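Local coordinates for SusD-like protein BACOVA_02651 (Bacteroides ovatus, PDB 5E75), which binds polysaccharide at the cell surface, where it probably captures xyloglucan before the sugar is transported into the periplasm for degradation, at residues L187-L192 / Y364-E369; Y28-F33 / E255-N260; A109-R114 / L162-D167. All coordinates share one frame; numbering follows the deposited sequence.

From the N terminus, 28-33 forms a loop between two short helices and meets its partner, 255-260, more than two hundred residues later in the loop after strand 244-248; contact 2 closes that long excursion. Contact 3 is nested inside it, pairing 109-114 on helix 103-125 with 162-167 on helix 151-168. After contact 3 has closed, contact 1 opens at 187-192 on helix 180-195 and ends at 364-369 on helix 360-372, so it crosses contact 2. Contacts 1 and 3 touch where Leu-187 and Val-190 pack on Leu-162. Contacts 2 and 3 meet through Tyr-28 and Glu-112. Contact 1 joins helix 180-195, and contact 2 the loop before helix 33-36, to later parts of the chain.

Contact 1 (L187-L192 / Y364-E369); sequences LAKVYL and YLTYAE. With EDO (1,2-ethanediol), chain C.
Within the helical core of this SusD family protein, Leu-192 and Thr-366 join helix 180-195 to helix 360-372, whose segments run at 34° to each other with axes 9.8 Å apart. Leu-192 has CG anti to its backbone N, which carries CD2 toward helix 360-372; Leu-192 CD2 lies 3.7 Å from Glu-369 CD, at about a right angle to the extended glutamate chain, and 3.9 Å from Thr-366 CG2. The same threonine methyl sits 4.2 Å from Ala-188 CB, while Thr-366 OG1, hydrogen-bonded to the carbonyl of Asp-362, lies 3.6 Å from Lys-189 CG. No hydrogen bond spans the two segments. The charged ends are held from outside them, Lys-189 NZ by a salt bridge to Asp-362 and Glu-369 OE2 by Arg-203 and Trp-428. A bend at chi3 (62°) turns the lysine tip, and NZ also makes a weak 3.3 Å bond to O1 of a 1,2-ethanediol, probably a crystallisation additive. An alanine in place of Lys-189 would probably leave Asp-362 without this salt-bridge mate and open a gap beside Thr-366. Helices packed side by side at a moderate angle, filled by leucine, threonine and the aliphatic parts of longer chains, are consistent with the TPR-like helical scaffold of SusD proteins.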
loop_
_atom_site.group_PDB
_atom_site.type_symbol
_atom_site.label_atom_id
_atom_site.label_comp_id
_atom_site.label_asym_id
_atom_site.label_seq_id
_atom_site.Cartn_x
_atom_site.Cartn_y
_atom_site.Cartn_z
ATOM N N LEU A 187 2.247 1.439 14.362
ATOM C CA LEU A 187 2.548 2.549 15.248
ATOM C C LEU A 187 3.958 3.112 15.026
ATOM O O LEU A 187 4.157 4.330 15.030
ATOM C CB LEU A 187 2.312 2.129 16.705
ATOM C CG LEU A 187 2.453 3.207 17.774
ATOM C CD1 LEU A 187 1.562 4.406 17.477
ATOM C CD2 LEU A 187 2.072 2.593 19.113
ATOM N N ALA A 188 4.917 2.227 14.753
ATOM C CA ALA A 188 6.261 2.676 14.414
ATOM C C ALA A 188 6.231 3.549 13.157
ATOM O O ALA A 188 6.892 4.605 13.102
ATOM C CB ALA A 188 7.182 1.497 14.225
ATOM N N LYS A 189 5.470 3.113 12.151
ATOM C CA LYS A 189 5.342 3.866 10.904
ATOM C C LYS A 189 4.699 5.228 11.140
ATOM O O LYS A 189 5.084 6.224 10.533
ATOM C CB LYS A 189 4.543 3.084 9.850
ATOM C CG LYS A 189 5.227 1.838 9.342
ATOM C CD LYS A 189 4.411 1.165 8.262
ATOM C CE LYS A 189 4.218 2.043 7.052
ATOM N NZ LYS A 189 3.623 1.247 5.925
ATOM N N VAL A 190 3.703 5.266 12.018
ATOM C CA VAL A 190 2.998 6.508 12.335
ATOM C C VAL A 190 3.924 7.506 13.052
ATOM O O VAL A 190 3.973 8.678 12.681
ATOM C CB VAL A 190 1.710 6.211 13.146
ATOM C CG1 VAL A 190 1.070 7.497 13.627
ATOM C CG2 VAL A 190 0.724 5.431 12.297
ATOM N N TYR A 191 4.653 7.043 14.064
ATOM C CA TYR A 191 5.595 7.927 14.745
ATOM C C TYR A 191 6.681 8.431 13.790
ATOM O O TYR A 191 7.043 9.614 13.818
ATOM C CB TYR A 191 6.219 7.236 15.954
ATOM C CG TYR A 191 5.373 7.282 17.204
ATOM C CD1 TYR A 191 4.984 8.497 17.765
ATOM C CD2 TYR A 191 4.960 6.126 17.816
ATOM C CE1 TYR A 191 4.218 8.553 18.906
ATOM C CE2 TYR A 191 4.197 6.169 18.983
ATOM C CZ TYR A 191 3.824 7.393 19.501
ATOM O OH TYR A 191 3.062 7.461 20.663
ATOM N N LEU A 192 7.201 7.555 12.934
ATOM C CA LEU A 192 8.189 8.005 11.958
ATOM C C LEU A 192 7.591 9.056 11.027
ATOM O O LEU A 192 8.232 10.087 10.736
ATOM C CB LEU A 192 8.773 6.837 11.154
ATOM C CG LEU A 192 9.811 7.204 10.084
ATOM C CD1 LEU A 192 11.045 7.887 10.699
ATOM C CD2 LEU A 192 10.194 5.971 9.300
ATOM N N TYR A 364 11.135 -3.592 8.991
ATOM C CA TYR A 364 12.604 -3.571 8.896
ATOM C C TYR A 364 13.088 -2.242 8.335
ATOM O O TYR A 364 14.008 -1.617 8.874
ATOM C CB TYR A 364 13.123 -4.713 8.003
ATOM C CG TYR A 364 13.126 -6.113 8.622
ATOM C CD1 TYR A 364 12.397 -6.407 9.765
ATOM C CD2 TYR A 364 13.878 -7.142 8.055
ATOM C CE1 TYR A 364 12.424 -7.684 10.320
ATOM C CE2 TYR A 364 13.895 -8.400 8.603
ATOM C CZ TYR A 364 13.170 -8.674 9.730
ATOM O OH TYR A 364 13.258 -9.951 10.245
ATOM N N LEU A 365 12.496 -1.810 7.229
ATOM C CA LEU A 365 12.931 -0.576 6.599
ATOM C C LEU A 365 12.560 0.659 7.418
ATOM O O LEU A 365 13.305 1.635 7.450
ATOM C CB LEU A 365 12.385 -0.461 5.159
ATOM C CG LEU A 365 12.900 -1.516 4.186
ATOM C CD1 LEU A 365 12.210 -1.386 2.848
ATOM C CD2 LEU A 365 14.375 -1.426 3.993
ATOM N N THR A 366 11.412 0.608 8.090
ATOM C CA THR A 366 11.001 1.689 9.000
ATOM C C THR A 366 11.977 1.838 10.160
ATOM O O THR A 366 12.364 2.949 10.524
ATOM C CB THR A 366 9.562 1.439 9.525
ATOM O OG1 THR A 366 8.655 1.530 8.421
ATOM C CG2 THR A 366 9.114 2.454 10.580
ATOM N N TYR A 367 12.402 0.720 10.726
ATOM C CA TYR A 367 13.388 0.758 11.794
ATOM C C TYR A 367 14.686 1.412 11.293
ATOM O O TYR A 367 15.247 2.292 11.956
ATOM C CB TYR A 367 13.649 -0.666 12.295
ATOM C CG TYR A 367 14.577 -0.795 13.491
ATOM C CD1 TYR A 367 14.755 0.246 14.390
ATOM C CD2 TYR A 367 15.255 -1.977 13.715
ATOM C CE1 TYR A 367 15.607 0.116 15.482
ATOM C CE2 TYR A 367 16.110 -2.115 14.801
ATOM C CZ TYR A 367 16.276 -1.065 15.677
ATOM O OH TYR A 367 17.133 -1.209 16.751
ATOM N N ALA A 368 15.151 1.013 10.111
ATOM C CA ALA A 368 16.360 1.595 9.551
ATOM C C ALA A 368 16.239 3.106 9.399
ATOM O O ALA A 368 17.155 3.862 9.742
ATOM C CB ALA A 368 16.698 0.954 8.199
ATOM N N GLU A 369 15.108 3.568 8.879
ATOM C CA GLU A 369 14.912 4.991 8.639
ATOM C C GLU A 369 14.850 5.751 9.963
ATOM O O GLU A 369 15.350 6.878 10.083
ATOM C CB GLU A 369 13.648 5.233 7.786
ATOM C CG GLU A 369 13.443 6.664 7.347
ATOM C CD GLU A 369 12.271 6.858 6.382
ATOM O OE1 GLU A 369 11.741 5.861 5.860
ATOM O OE2 GLU A 369 11.917 8.026 6.123
HETATM C C1 EDO C . -0.374 1.758 7.269
HETATM O O1 EDO C . 0.468 2.169 6.196
HETATM C C2 EDO C . -1.825 1.671 6.816
HETATM O O2 EDO C . -2.474 2.941 6.914
#

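Contact 2 (Y28-F33 / E255-N260); sequences YNRAWF and EWYECN
Arg-30 has CG anti to its backbone N and stays extended as far as NE, while Tyr-257 has CG between its backbone N and carbonyl carbon (chi1 53°); together these torsions lay the arginine along one face of the tyrosine. Arg-30 CD passes 3.6 Å from Tyr-257 CD1, and farther out Arg-30 NH1 reaches 3.6 Å from Tyr-257 CZ. The guanidinium is stacked on the ring with planes 30° apart, a cation-pi pair on the more exposed side. The opposite face of the tyrosine is met by Glu-255 CB, so the ring is held from both sides. Deeper in, Phe-33 also has CG anti to its backbone N and pushes its ring against the 3-10 turn 256-258. Tyr-257 CA sits over the face of that ring, 3.9 Å from its centroid, in a CH-pi contact. The edge of the Trp-256 six-membered ring turns toward the face of Phe-33 in an offset edge-to-face pair, planes at 84°, where CZ3 of Trp-256 comes within 3.8 Å of CE2 of Phe-33.

The contact ties the loop ahead of helix 33-36, backed by helices 70-95 and 103-125 through Ala-31 and Trp-32, to the loop that follows strand 244-248, so that two loops far apart in sequence meet on the helical part of the SusD fold.

Backbone oxygens of 255-260 also meet Phe-33 and Arg-30. Trp-256 O lies 3.1 Å from Phe-33 CE1, a tight approach, and Cys-259 O meets the same ring at its edge. Tyr-257 O, buried without a conventional partner, receives a CA-H...O contact from Arg-30 CA at 3.4 Å. At the polar end a water donates to Asn-29 OD1 and to Glu-258 OE2, bridging the loops; that Asn-29 oxygen also accepts the backbone N-H of Arg-30 on an in-plane lone pair, 2.7 Å from Arg-30 N.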
loop_
_atom_site.group_PDB
_atom_site.type_symbol
_atom_site.label_atom_id
_atom_site.label_comp_id
_atom_site.label_asym_id
_atom_site.label_seq_id
_atom_site.Cartn_x
_atom_site.Cartn_y
_atom_site.Cartn_z
ATOM N N TYR A 28 -11.961 -7.120 7.858
ATOM C CA TYR A 28 -10.810 -7.488 7.051
ATOM C C TYR A 28 -11.126 -7.593 5.565
ATOM O O TYR A 28 -10.224 -7.851 4.777
ATOM C CB TYR A 28 -10.254 -8.832 7.516
ATOM C CG TYR A 28 -9.645 -8.832 8.906
ATOM C CD1 TYR A 28 -10.433 -8.959 10.056
ATOM C CD2 TYR A 28 -8.275 -8.754 9.067
ATOM C CE1 TYR A 28 -9.853 -8.976 11.323
ATOM C CE2 TYR A 28 -7.696 -8.766 10.326
ATOM C CZ TYR A 28 -8.477 -8.881 11.439
ATOM O OH TYR A 28 -7.855 -8.878 12.669
ATOM N N ASN A 29 -12.385 -7.424 5.165
ATOM C CA ASN A 29 -12.725 -7.536 3.742
ATOM C C ASN A 29 -13.829 -6.571 3.325
ATOM O O ASN A 29 -13.552 -5.552 2.711
ATOM C CB ASN A 29 -13.002 -8.999 3.311
ATOM C CG ASN A 29 -13.835 -9.799 4.308
ATOM O OD1 ASN A 29 -14.931 -9.393 4.711
ATOM N ND2 ASN A 29 -13.339 -10.983 4.654
ATOM N N ARG A 30 -15.072 -6.869 3.694
ATOM C CA ARG A 30 -16.194 -6.025 3.330
ATOM C C ARG A 30 -15.947 -4.540 3.629
ATOM O O ARG A 30 -16.282 -3.668 2.828
ATOM C CB ARG A 30 -17.447 -6.522 4.065
ATOM C CG ARG A 30 -18.700 -5.755 3.759
ATOM C CD ARG A 30 -19.901 -6.419 4.424
ATOM N NE ARG A 30 -21.136 -5.734 4.069
ATOM C CZ ARG A 30 -22.354 -6.244 4.224
ATOM N NH1 ARG A 30 -22.515 -7.461 4.730
ATOM N NH2 ARG A 30 -23.414 -5.531 3.864
ATOM N N ALA A 31 -15.369 -4.250 4.789
ATOM C CA ALA A 31 -15.104 -2.873 5.171
ATOM C C ALA A 31 -14.234 -2.116 4.165
ATOM O O ALA A 31 -14.459 -0.932 3.930
ATOM C CB ALA A 31 -14.460 -2.840 6.527
ATOM N N TRP A 32 -13.282 -2.830 3.564
ATOM C CA TRP A 32 -12.278 -2.249 2.663
ATOM C C TRP A 32 -12.683 -2.307 1.193
ATOM O O TRP A 32 -11.997 -1.747 0.332
ATOM C CB TRP A 32 -10.954 -3.002 2.838
ATOM C CG TRP A 32 -10.301 -2.775 4.163
ATOM C CD1 TRP A 32 -10.382 -3.587 5.257
ATOM C CD2 TRP A 32 -9.476 -1.664 4.545
ATOM N NE1 TRP A 32 -9.684 -3.034 6.311
ATOM C CE2 TRP A 32 -9.105 -1.862 5.895
ATOM C CE3 TRP A 32 -9.037 -0.515 3.886
ATOM C CZ2 TRP A 32 -8.307 -0.945 6.592
ATOM C CZ3 TRP A 32 -8.244 0.382 4.575
ATOM C CH2 TRP A 32 -7.878 0.157 5.908
ATOM N N PHE A 33 -13.796 -2.959 0.898
ATOM C CA PHE A 33 -14.149 -3.284 -0.477
ATOM C C PHE A 33 -14.233 -2.053 -1.399
ATOM O O PHE A 33 -13.724 -2.102 -2.525
ATOM C CB PHE A 33 -15.462 -4.086 -0.514
ATOM C CG PHE A 33 -15.860 -4.514 -1.897
ATOM C CD1 PHE A 33 -15.350 -5.676 -2.462
ATOM C CD2 PHE A 33 -16.739 -3.747 -2.630
ATOM C CE1 PHE A 33 -15.706 -6.052 -3.742
ATOM C CE2 PHE A 33 -17.095 -4.125 -3.918
ATOM C CZ PHE A 33 -16.578 -5.277 -4.462
ATOM N N GLU A 255 -19.247 -13.824 -0.992
ATOM C CA GLU A 255 -20.126 -12.805 -1.573
ATOM C C GLU A 255 -19.341 -11.773 -2.371
ATOM O O GLU A 255 -18.129 -11.643 -2.199
ATOM C CB GLU A 255 -20.929 -12.096 -0.480
ATOM C CG GLU A 255 -21.853 -13.002 0.318
ATOM C CD GLU A 255 -22.889 -13.700 -0.543
ATOM O OE1 GLU A 255 -23.249 -13.161 -1.610
ATOM O OE2 GLU A 255 -23.339 -14.794 -0.151
ATOM N N TRP A 256 -20.033 -11.030 -3.232
ATOM C CA TRP A 256 -19.379 -10.054 -4.095
ATOM C C TRP A 256 -18.550 -9.029 -3.305
ATOM O O TRP A 256 -17.464 -8.654 -3.724
ATOM C CB TRP A 256 -20.402 -9.325 -4.973
ATOM C CG TRP A 256 -21.446 -8.574 -4.203
ATOM C CD1 TRP A 256 -22.635 -9.063 -3.739
ATOM C CD2 TRP A 256 -21.399 -7.195 -3.810
ATOM N NE1 TRP A 256 -23.327 -8.075 -3.080
ATOM C CE2 TRP A 256 -22.591 -6.919 -3.110
ATOM C CE3 TRP A 256 -20.463 -6.168 -3.981
ATOM C CZ2 TRP A 256 -22.872 -5.659 -2.580
ATOM C CZ3 TRP A 256 -20.745 -4.918 -3.454
ATOM C CH2 TRP A 256 -21.940 -4.675 -2.762
ATOM N N TYR A 257 -19.063 -8.583 -2.164
ATOM C CA TYR A 257 -18.374 -7.570 -1.351
ATOM C C TYR A 257 -17.223 -8.158 -0.527
ATOM O O TYR A 257 -16.580 -7.440 0.245
ATOM C CB TYR A 257 -19.378 -6.876 -0.421
ATOM C CG TYR A 257 -20.196 -7.832 0.415
ATOM C CD1 TYR A 257 -19.634 -8.510 1.491
ATOM C CD2 TYR A 257 -21.539 -8.051 0.134
ATOM C CE1 TYR A 257 -20.385 -9.389 2.254
ATOM C CE2 TYR A 257 -22.294 -8.923 0.894
ATOM C CZ TYR A 257 -21.710 -9.586 1.952
ATOM O OH TYR A 257 -22.455 -10.455 2.711
ATOM N N GLU A 258 -16.971 -9.452 -0.691
ATOM C CA GLU A 258 -15.899 -10.164 -0.001
ATOM C C GLU A 258 -14.782 -10.577 -0.951
ATOM O O GLU A 258 -13.862 -11.268 -0.555
ATOM C CB GLU A 258 -16.436 -11.450 0.629
ATOM C CG GLU A 258 -17.402 -11.262 1.764
ATOM C CD GLU A 258 -17.825 -12.594 2.353
ATOM O OE1 GLU A 258 -18.220 -13.489 1.573
ATOM O OE2 GLU A 258 -17.747 -12.751 3.589
ATOM N N CYS A 259 -14.871 -10.184 -2.212
ATOM C CA CYS A 259 -13.879 -10.596 -3.206
ATOM C C CYS A 259 -12.907 -9.500 -3.564
ATOM O O CYS A 259 -13.237 -8.319 -3.465
ATOM C CB CYS A 259 -14.573 -10.975 -4.518
ATOM S SG CYS A 259 -15.584 -12.440 -4.490
ATOM N N ASN A 260 -11.715 -9.925 -3.981
ATOM C CA ASN A 260 -10.686 -9.052 -4.511
ATOM C C ASN A 260 -10.974 -8.874 -5.995
ATOM O O ASN A 260 -10.679 -9.771 -6.792
ATOM C CB ASN A 260 -9.322 -9.694 -4.328
ATOM C CG ASN A 260 -8.207 -8.794 -4.790
ATOM O OD1 ASN A 260 -8.462 -7.756 -5.411
ATOM N ND2 ASN A 260 -6.975 -9.178 -4.491
HETATM O O HOH W 1 -17.373 -10.642 5.128
#

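Contact 3 (A109-R114 / L162-D167); sequences AIAEAR and LNYAVD
Ala-111 and Ala-165 mark the tight, buried part of this helix pair: with a methyl on each side the backbones close to 4.4 Å between the two CA atoms, and the axes approach to 8.2 Å. Ala-165 CB rests 3.7 Å from Ala-111 O, and Ala-111 CB fits 3.9 Å from Ala-165 CA, each methyl lying against the main chain of the facing helix.

Beside this seam lies a partly exposed flank of Ile-110, Tyr-164 and Arg-114, where long side chains rather than backbones bridge the helices. Tyr-164, with CG anti to its backbone N (chi1 -174°), sends its ring across to helix 103-125. The ring presents its edge to the backbone of Ala-111, with Tyr-164 CE1 3.7 Å from Ala-111 N, and Ile-110 CG2 comes in obliquely, 3.5 Å from the same CE1. Arg-114 bends at chi3 and lies across the start of the tyrosine side chain, its guanidinium carrying Tyr-164 CB over one face and NH1 standing 3.6 Å from Tyr-164 CD2. No hydrogen bond crosses the segments; the arginine charge is met by Asp-161 at NE and by Glu-519, the C-terminal residue, at NH2, which probably fixes how the group is turned. Alanine-lined, roughly antiparallel helices crossing at -141° are in keeping with the TPR-like helical scaffold of SusD proteins, here in its N-terminal portion.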
loop_
_atom_site.group_PDB
_atom_site.type_symbol
_atom_site.label_atom_id
_atom_site.label_comp_id
_atom_site.label_asym_id
_atom_site.label_seq_id
_atom_site.Cartn_x
_atom_site.Cartn_y
_atom_site.Cartn_z
ATOM N N ALA A 109 -11.951 -7.749 20.011
ATOM C CA ALA A 109 -12.814 -7.198 18.973
ATOM C C ALA A 109 -12.696 -5.677 18.886
ATOM O O ALA A 109 -12.607 -5.108 17.788
ATOM C CB ALA A 109 -14.277 -7.599 19.227
ATOM N N ILE A 110 -12.696 -5.011 20.037
ATOM C CA ILE A 110 -12.491 -3.568 20.061
ATOM C C ILE A 110 -11.122 -3.235 19.486
ATOM O O ILE A 110 -10.982 -2.275 18.721
ATOM C CB ILE A 110 -12.641 -2.991 21.484
ATOM C CG1 ILE A 110 -14.094 -3.161 21.949
ATOM C CG2 ILE A 110 -12.260 -1.513 21.517
ATOM C CD1 ILE A 110 -14.280 -2.974 23.468
ATOM N N ALA A 111 -10.115 -4.025 19.839
ATOM C CA ALA A 111 -8.759 -3.775 19.345
ATOM C C ALA A 111 -8.657 -3.936 17.828
ATOM O O ALA A 111 -7.984 -3.143 17.171
ATOM C CB ALA A 111 -7.754 -4.690 20.046
ATOM N N GLU A 112 -9.312 -4.953 17.265
ATOM C CA GLU A 112 -9.284 -5.120 15.817
ATOM C C GLU A 112 -9.994 -3.957 15.141
ATOM O O GLU A 112 -9.510 -3.442 14.124
ATOM C CB GLU A 112 -9.935 -6.440 15.430
ATOM C CG GLU A 112 -9.140 -7.658 15.848
ATOM C CD GLU A 112 -9.881 -8.936 15.525
ATOM O OE1 GLU A 112 -10.930 -9.203 16.148
ATOM O OE2 GLU A 112 -9.464 -9.651 14.603
ATOM N N ALA A 113 -11.132 -3.536 15.687
ATOM C CA ALA A 113 -11.872 -2.399 15.156
ATOM C C ALA A 113 -10.991 -1.148 15.197
ATOM O O ALA A 113 -10.880 -0.437 14.200
ATOM C CB ALA A 113 -13.144 -2.184 15.945
ATOM N N ARG A 114 -10.356 -0.878 16.335
ATOM C CA ARG A 114 -9.560 0.334 16.461
ATOM C C ARG A 114 -8.296 0.271 15.588
ATOM O O ARG A 114 -7.867 1.289 15.042
ATOM C CB ARG A 114 -9.220 0.612 17.925
ATOM C CG ARG A 114 -10.468 0.911 18.739
ATOM C CD ARG A 114 -10.169 1.406 20.150
ATOM N NE ARG A 114 -9.599 2.748 20.145
ATOM C CZ ARG A 114 -9.368 3.466 21.237
ATOM N NH1 ARG A 114 -9.668 2.980 22.435
ATOM N NH2 ARG A 114 -8.846 4.679 21.127
ATOM N N LEU A 162 -4.118 2.890 17.961
ATOM C CA LEU A 162 -3.052 1.908 17.936
ATOM C C LEU A 162 -2.575 1.512 19.334
ATOM O O LEU A 162 -2.229 0.346 19.562
ATOM C CB LEU A 162 -1.890 2.417 17.080
ATOM C CG LEU A 162 -2.229 2.489 15.592
ATOM C CD1 LEU A 162 -1.161 3.251 14.836
ATOM C CD2 LEU A 162 -2.408 1.109 15.001
ATOM N N ASN A 163 -2.540 2.463 20.264
ATOM C CA ASN A 163 -2.157 2.147 21.649
ATOM C C ASN A 163 -3.093 1.092 22.222
ATOM O O ASN A 163 -2.642 0.141 22.835
ATOM C CB ASN A 163 -2.176 3.390 22.554
ATOM C CG ASN A 163 -0.996 4.317 22.330
ATOM O OD1 ASN A 163 0.044 3.917 21.811
ATOM N ND2 ASN A 163 -1.141 5.561 22.767
ATOM N N TYR A 164 -4.391 1.260 21.999
ATOM C CA TYR A 164 -5.346 0.291 22.511
ATOM C C TYR A 164 -5.087 -1.067 21.876
ATOM O O TYR A 164 -5.107 -2.094 22.552
ATOM C CB TYR A 164 -6.786 0.737 22.263
ATOM C CG TYR A 164 -7.799 -0.190 22.908
ATOM C CD1 TYR A 164 -8.221 -1.361 22.267
ATOM C CD2 TYR A 164 -8.323 0.081 24.171
ATOM C CE1 TYR A 164 -9.127 -2.225 22.869
ATOM C CE2 TYR A 164 -9.246 -0.785 24.767
ATOM C CZ TYR A 164 -9.633 -1.926 24.101
ATOM O OH TYR A 164 -10.522 -2.805 24.654
ATOM N N ALA A 165 -4.831 -1.093 20.571
ATOM C CA ALA A 165 -4.609 -2.357 19.892
ATOM C C ALA A 165 -3.317 -3.036 20.349
ATOM O O ALA A 165 -3.274 -4.256 20.487
ATOM C CB ALA A 165 -4.603 -2.163 18.376
ATOM N N VAL A 166 -2.257 -2.257 20.572
ATOM C CA VAL A 166 -1.022 -2.827 21.094
ATOM C C VAL A 166 -1.297 -3.516 22.438
ATOM O O VAL A 166 -0.791 -4.606 22.702
ATOM C CB VAL A 166 0.075 -1.751 21.273
ATOM C CG1 VAL A 166 1.278 -2.284 22.113
ATOM C CG2 VAL A 166 0.555 -1.254 19.904
ATOM N N ASP A 167 -2.081 -2.865 23.289
ATOM C CA ASP A 167 -2.340 -3.388 24.630
ATOM C C ASP A 167 -3.342 -4.533 24.683
ATOM O O ASP A 167 -3.349 -5.291 25.659
ATOM C CB ASP A 167 -2.815 -2.262 25.543
ATOM C CG ASP A 167 -1.729 -1.249 25.833
ATOM O OD1 ASP A 167 -0.530 -1.593 25.721
ATOM O OD2 ASP A 167 -2.087 -0.104 26.177
#